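Local coordinates for protein cyanophage-like gp41-1 intein (Metagenome, PDB 6QAZ) that probably carries out protein splicing, as a naturally split intein that excises itself from a precursor and joins the flanking polypeptides, at residues 29-33 and 34-38. Residues are numbered along the deposited sequence; the frame is centred on the assembly and turned at random.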
loop_
_atom_site.group_PDB
_atom_site.type_symbol
_atom_site.label_atom_id
_atom_site.label_comp_id
_atom_site.label_asym_id
_atom_site.label_seq_id
_atom_site.Cartn_x
_atom_site.Cartn_y
_atom_site.Cartn_z
ATOM N N VAL A 29 -5.446 0.993 11.570
ATOM C CA VAL A 29 -4.169 0.719 10.884
ATOM C C VAL A 29 -3.263 1.920 10.985
ATOM O O VAL A 29 -3.699 3.074 10.807
ATOM C CB VAL A 29 -4.380 0.266 9.439
ATOM C CG1 VAL A 29 -5.038 -1.105 9.403
ATOM C CG2 VAL A 29 -5.130 1.267 8.590
ATOM N N LEU A 30 -1.986 1.666 11.230
ATOM C CA LEU A 30 -1.032 2.747 11.501
ATOM C C LEU A 30 -0.651 3.458 10.212
ATOM O O LEU A 30 -0.308 2.814 9.214
ATOM C CB LEU A 30 0.219 2.175 12.160
ATOM C CG LEU A 30 1.249 3.216 12.575
ATOM C CD1 LEU A 30 0.729 4.133 13.669
ATOM C CD2 LEU A 30 2.529 2.538 13.017
ATOM N N SER A 31 -0.677 4.779 10.279
ATOM C CA SER A 31 -0.205 5.693 9.242
ATOM C C SER A 31 0.925 6.551 9.791
ATOM O O SER A 31 1.347 6.384 10.941
ATOM C CB SER A 31 -1.356 6.557 8.775
ATOM O OG SER A 31 -1.564 7.634 9.647
ATOM N N ASN A 32 1.346 7.512 8.999
ATOM C CA ASN A 32 2.334 8.519 9.456
ATOM C C ASN A 32 1.750 9.473 10.490
ATOM O O ASN A 32 2.538 10.157 11.136
ATOM C CB ASN A 32 2.894 9.294 8.256
ATOM C CG ASN A 32 1.839 9.975 7.430
ATOM O OD1 ASN A 32 0.810 9.396 7.117
ATOM N ND2 ASN A 32 2.094 11.207 7.071
ATOM N N THR A 33 0.424 9.574 10.529
ATOM C CA THR A 33 -0.383 10.430 11.419
ATOM C C THR A 33 -1.221 9.576 12.355
ATOM O O THR A 33 -2.350 9.828 12.482
ATOM C CB THR A 33 -1.439 11.258 10.636
ATOM O OG1 THR A 33 -2.217 10.277 9.949
ATOM C CG2 THR A 33 -0.834 12.258 9.681
ATOM N N GLY A 34 -0.718 8.547 12.951
ATOM C CA GLY A 34 -1.509 7.770 13.914
ATOM C C GLY A 34 -2.334 6.713 13.243
ATOM O O GLY A 34 -2.121 6.380 12.065
ATOM N N TYR A 35 -3.285 6.169 13.952
ATOM C CA TYR A 35 -4.095 5.064 13.446
ATOM C C TYR A 35 -5.340 5.573 12.755
ATOM O O TYR A 35 -6.113 6.368 13.321
ATOM C CB TYR A 35 -4.516 4.149 14.589
ATOM C CG TYR A 35 -3.403 3.262 15.108
ATOM C CD1 TYR A 35 -3.102 2.071 14.481
ATOM C CD2 TYR A 35 -2.605 3.621 16.188
ATOM C CE1 TYR A 35 -2.075 1.254 14.902
ATOM C CE2 TYR A 35 -1.558 2.802 16.623
ATOM C CZ TYR A 35 -1.295 1.609 15.968
ATOM O OH TYR A 35 -0.296 0.737 16.337
ATOM N N ASN A 36 -5.572 5.090 11.541
ATOM C CA ASN A 36 -6.784 5.399 10.802
ATOM C C ASN A 36 -7.770 4.238 10.892
ATOM O O ASN A 36 -7.352 3.063 10.855
ATOM C CB ASN A 36 -6.466 5.743 9.352
ATOM C CG ASN A 36 -5.695 7.024 9.209
ATOM O OD1 ASN A 36 -5.921 7.984 9.979
ATOM N ND2 ASN A 36 -4.782 7.102 8.254
ATOM N N GLU A 37 -9.059 4.529 11.033
ATOM C CA GLU A 37 -10.085 3.482 11.104
ATOM C C GLU A 37 -10.347 2.935 9.711
ATOM O O GLU A 37 -10.504 3.690 8.758
ATOM C CB GLU A 37 -11.407 4.068 11.631
ATOM C CG GLU A 37 -12.487 3.007 11.733
ATOM C CD GLU A 37 -13.901 3.401 12.057
ATOM O OE1 GLU A 37 -14.685 2.437 12.364
ATOM O OE2 GLU A 37 -14.236 4.630 11.947
ATOM N N VAL A 38 -10.499 1.622 9.627
ATOM C CA VAL A 38 -10.932 0.973 8.388
ATOM C C VAL A 38 -12.457 1.168 8.256
ATOM O O VAL A 38 -13.227 0.658 9.082
ATOM C CB VAL A 38 -10.560 -0.498 8.376
ATOM C CG1 VAL A 38 -11.049 -1.166 7.099
ATOM C CG2 VAL A 38 -9.047 -0.670 8.524
HETATM O O HOH W 1 -4.748 10.395 9.440
#
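Val29 and Asn36 form an antiparallel hydrogen-bonded pair, Val29 N giving to Asn36 O (2.9 Å) and Asn36 N to Val29 O (2.8 Å), where strands 28-31 and 34-41 make a beta hairpin closed by a type I turn from Ser31 to Gly34. The hairpin belongs to the beta-rich HINT-type fold of inteins. One residue nearer the turn, Leu30 and Tyr35 make the non-hydrogen-bonded pair and lie on one face of the sheet. The side chain of Leu30 swings away from its own backbone N (chi1 -176°), and its second torsion lays CD1 over the Tyr35 ring. Leu30 CD1 is 4.0 Å from the centroid of that ring, a CH-pi contact over the face; Leu30 CB rests near Tyr35 CE1.

The other face carries Val29, Ser31 and Asn36. In the Ser31 conformer modelled here, Gly34 O takes bonds from Ser31 N and Ser31 OG, both at 2.8 Å and from opposite faces of the carbonyl plane. A chi1 of 82° places this hydroxyl between the backbone N and the carbonyl carbon, and its bonds to Gly34 O and Thr33 N hold it there; the second, from Thr33 N at 2.9 Å, makes an ST turn. Gly34, having no side chain, avoids pressing on Thr33 O as the chain leaves the bend. The Asn36 amide is turned so that ND2 passes close to Ser31 CB and bonds to Leu118 O and Asn116 OD1, while Asn32 OD1 accepts from Asn116 ND2. Val29 meets Phe119 of strand 118-121.

In this conformer the serine hydroxyl works both ways, receiving a turn N-H and giving to Gly34 O, and these bonds probably stiffen the bend; the two asparagines tie the hairpin end to the segment around Asn116 and Leu118.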